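Local atomic coordinates of transferrin (Manduca sexta, PDB entry 6WB6), a protein that binds a single ferric ion together with carbonate and transports iron as a secreted insect transferrin. Residues P55-D60 with P615-I620. Sequence-based numbering, arbitrary orientation.
Sequences PVDPED and PDLFNI
Leu617 rests one methyl group, CD2, beside the carboxylates of Asp60 and Asp57, where the two homologous halves of the bilobal transferrin fold meet. Asp57 and Asp60 stand at the turn from strand 53-56 into helix 58-65, within the first transferrin-like repeat; Leu617 comes from the loop after helix 597-611 in the second.

The van der Waals contact is small, a methyl group against carboxylate oxygens, burying 75 Å² in all. CD2 of Leu617 lies 4.0 Å from OD2 of Asp60 and 4.1 Å from its OD1, the two side chains crossing at about a right angle, and 4.3 Å from OD2 of Asp57. With CG anti to its carbonyl carbon (chi1 -75°), Leu617 carries CD2, the one branch that touches, to the acids, while Phe372 of helix 360-375 also packs on it. A leucine suits this place because it fills space beside groups whose polar bonding is met elsewhere.

The ionic links are made by arginines from both repeats. Arg39, from the same half, pairs with OD2 of Asp60 through NH1; NH2 of Arg376, from the other half, pairs with both OD1 of Asp60 and OD2 of Asp57 and so joins the repeats. Replacing Asp60 by an alanine is likely to leave Arg39 without this carboxylate, Arg376 with Asp57 alone of the pair, and the N-H of Asp57 without its acceptor. Asp57 is a predicted iron ligand, yet its side chain is about 12 Å from the bound ferric ion, and OD1 instead accepts a hydrogen bond from Gln274.

Within the turn, the acid of Asp60 also serves the backbone. Asp57 is the N-cap residue and Asp60 follows three residues on, its carboxylate supplying one half of a capping box: the backbone N of Asp57 donates to OD2 of Asp60 at 2.8 Å, on the anti side and 22° out of the carboxylate plane.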
ATOM      1  N   PRO A  55      -1.258  15.327  15.466  1.00 17.70           N
ATOM      2  CA  PRO A  55      -1.237  15.894  14.115  1.00 20.29           C
ATOM      3  C   PRO A  55      -2.070  15.064  13.142  1.00 19.73           C
ATOM      4  O   PRO A  55      -2.103  13.835  13.211  1.00 19.37           O
ATOM      5  CB  PRO A  55       0.254  15.856  13.750  1.00 21.15           C
ATOM      6  CG  PRO A  55       0.788  14.719  14.581  1.00 30.03           C
ATOM      7  CD  PRO A  55       0.074  14.843  15.874  1.00 16.71           C
ATOM      8  N   VAL A  56      -2.726  15.746  12.216  1.00 21.39           N
ATOM      9  CA  VAL A  56      -3.657  15.112  11.292  1.00 27.67           C
ATOM     10  C   VAL A  56      -3.488  15.723   9.906  1.00 25.42           C
ATOM     11  O   VAL A  56      -3.338  16.942   9.769  1.00 20.79           O
ATOM     12  CB  VAL A  56      -5.119  15.280  11.761  1.00 22.83           C
ATOM     13  CG1 VAL A  56      -5.479  14.311  12.908  1.00 28.40           C
ATOM     14  CG2 VAL A  56      -5.356  16.711  12.166  1.00 25.84           C
ATOM     15  N   ASP A  57      -3.529  14.877   8.879  1.00 23.28           N
ATOM     16  CA  ASP A  57      -3.880  15.346   7.554  1.00 18.69           C
ATOM     17  C   ASP A  57      -5.397  15.519   7.479  1.00 19.27           C
ATOM     18  O   ASP A  57      -6.125  14.982   8.314  1.00 22.47           O
ATOM     19  CB  ASP A  57      -3.407  14.362   6.483  1.00 17.84           C
ATOM     20  CG  ASP A  57      -1.899  14.106   6.517  1.00 24.37           C
ATOM     21  OD1 ASP A  57      -1.096  15.026   6.817  1.00 22.86           O
ATOM     22  OD2 ASP A  57      -1.516  12.966   6.212  1.00 20.17           O
ATOM     23  N   PRO A  58      -5.896  16.251   6.474  1.00 22.40           N
ATOM     24  CA  PRO A  58      -7.356  16.350   6.279  1.00 21.31           C
ATOM     25  C   PRO A  58      -8.053  14.991   6.185  1.00 21.33           C
ATOM     26  O   PRO A  58      -9.154  14.799   6.712  1.00 18.68           O
ATOM     27  CB  PRO A  58      -7.452  17.144   4.963  1.00 19.85           C
ATOM     28  CG  PRO A  58      -6.129  17.871   4.844  1.00 23.35           C
ATOM     29  CD  PRO A  58      -5.150  16.884   5.369  1.00 26.14           C
ATOM     30  N   GLU A  59      -7.415  14.036   5.524  1.00 15.93           N
ATOM     31  CA  GLU A  59      -7.927  12.675   5.504  1.00 23.05           C
ATOM     32  C   GLU A  59      -8.104  12.114   6.925  1.00 24.91           C
ATOM     33  O   GLU A  59      -9.038  11.348   7.181  1.00 21.33           O
ATOM     34  CB  GLU A  59      -6.983  11.793   4.673  1.00 16.52           C
ATOM     35  CG  GLU A  59      -6.951  12.095   3.153  1.00 19.51           C
ATOM     36  CD  GLU A  59      -5.878  13.145   2.757  1.00 23.82           C
ATOM     37  OE1 GLU A  59      -5.492  13.944   3.618  1.00 18.14           O
ATOM     38  OE2 GLU A  59      -5.408  13.158   1.600  1.00 19.81           O
ATOM     39  N   ASP A  60      -7.206  12.468   7.857  1.00 22.59           N
ATOM     40  CA  ASP A  60      -7.315  11.971   9.229  1.00 26.31           C
ATOM     41  C   ASP A  60      -8.459  12.657   9.984  1.00 23.96           C
ATOM     42  O   ASP A  60      -9.164  12.020  10.777  1.00 21.79           O
ATOM     43  CB  ASP A  60      -5.978  12.165   9.963  1.00 18.47           C
ATOM     44  CG  ASP A  60      -4.808  11.463   9.279  1.00 21.09           C
ATOM     45  OD1 ASP A  60      -4.926  10.280   8.877  1.00 23.80           O
ATOM     46  OD2 ASP A  60      -3.757  12.113   9.123  1.00 24.37           O
ATOM     47  N   PRO A 615       3.977   3.569   7.902  1.00 26.73           N
ATOM     48  CA  PRO A 615       3.355   2.741   8.939  1.00 25.21           C
ATOM     49  C   PRO A 615       2.861   3.543  10.116  1.00 30.59           C
ATOM     50  O   PRO A 615       2.067   3.019  10.906  1.00 27.06           O
ATOM     51  CB  PRO A 615       4.480   1.782   9.356  1.00 27.72           C
ATOM     52  CG  PRO A 615       5.720   2.481   9.014  1.00 32.57           C
ATOM     53  CD  PRO A 615       5.414   3.288   7.773  1.00 28.47           C
ATOM     54  N   ASP A 616       3.294   4.807  10.252  1.00 24.17           N
ATOM     55  CA  ASP A 616       2.829   5.639  11.355  1.00 24.80           C
ATOM     56  C   ASP A 616       1.380   6.051  11.169  1.00 27.93           C
ATOM     57  O   ASP A 616       0.691   6.333  12.151  1.00 24.99           O
ATOM     58  CB  ASP A 616       3.697   6.884  11.474  1.00 24.48           C
ATOM     59  CG  ASP A 616       3.792   7.653  10.181  1.00 26.88           C
ATOM     60  OD1 ASP A 616       3.802   7.008   9.116  1.00 33.51           O
ATOM     61  OD2 ASP A 616       3.865   8.894  10.216  1.00 27.92           O
ATOM     62  N   LEU A 617       0.911   6.112   9.919  1.00 19.90           N
ATOM     63  CA  LEU A 617      -0.485   6.452   9.662  1.00 24.76           C
ATOM     64  C   LEU A 617      -1.402   5.286   9.996  1.00 18.81           C
ATOM     65  O   LEU A 617      -2.437   5.456  10.644  1.00 15.37           O
ATOM     66  CB  LEU A 617      -0.672   6.838   8.197  1.00 22.60           C
ATOM     67  CG  LEU A 617      -0.179   8.207   7.721  1.00 25.95           C
ATOM     68  CD1 LEU A 617      -0.364   8.244   6.248  1.00 24.00           C
ATOM     69  CD2 LEU A 617      -0.924   9.365   8.420  1.00 23.47           C
ATOM     70  N   PHE A 618      -1.070   4.115   9.486  1.00 21.64           N
ATOM     71  CA  PHE A 618      -1.772   2.893   9.815  1.00 18.37           C
ATOM     72  C   PHE A 618      -0.737   1.791   9.744  1.00 22.78           C
ATOM     73  O   PHE A 618      -0.034   1.659   8.739  1.00 23.52           O
ATOM     74  CB  PHE A 618      -2.938   2.607   8.885  1.00 28.18           C
ATOM     75  CG  PHE A 618      -3.709   1.384   9.281  1.00 24.51           C
ATOM     76  CD1 PHE A 618      -4.620   1.439  10.320  1.00 24.33           C
ATOM     77  CD2 PHE A 618      -3.487   0.176   8.652  1.00 26.09           C
ATOM     78  CE1 PHE A 618      -5.323   0.330  10.711  1.00 20.45           C
ATOM     79  CE2 PHE A 618      -4.190  -0.959   9.043  1.00 28.05           C
ATOM     80  CZ  PHE A 618      -5.106  -0.884  10.068  1.00 29.37           C
ATOM     81  N   ASN A 619      -0.613   1.033  10.830  1.00 19.47           N
ATOM     82  CA  ASN A 619       0.447   0.054  10.948  1.00 16.96           C
ATOM     83  C   ASN A 619      -0.118  -1.257  10.421  1.00 19.94           C
ATOM     84  O   ASN A 619      -0.573  -2.132  11.167  1.00 21.88           O
ATOM     85  CB  ASN A 619       0.914  -0.036  12.390  1.00 25.11           C
ATOM     86  CG  ASN A 619       2.207  -0.791  12.531  1.00 29.41           C
ATOM     87  OD1 ASN A 619       2.779  -1.258  11.545  1.00 31.16           O
ATOM     88  ND2 ASN A 619       2.686  -0.911  13.762  1.00 35.64           N
ATOM     89  N   ILE A 620      -0.127  -1.362   9.093  1.00 23.67           N
ATOM     90  CA  ILE A 620      -0.791  -2.480   8.439  1.00 22.60           C
ATOM     91  C   ILE A 620      -0.146  -3.805   8.838  1.00 23.87           C
ATOM     92  O   ILE A 620      -0.836  -4.807   9.002  1.00 19.62           O
ATOM     93  CB  ILE A 620      -0.811  -2.275   6.911  1.00 25.19           C
ATOM     94  CG1 ILE A 620      -1.590  -3.407   6.239  1.00 27.18           C
ATOM     95  CG2 ILE A 620       0.581  -2.165   6.325  1.00 25.13           C
ATOM     96  CD1 ILE A 620      -2.011  -3.108   4.795  1.00 27.69           C
TER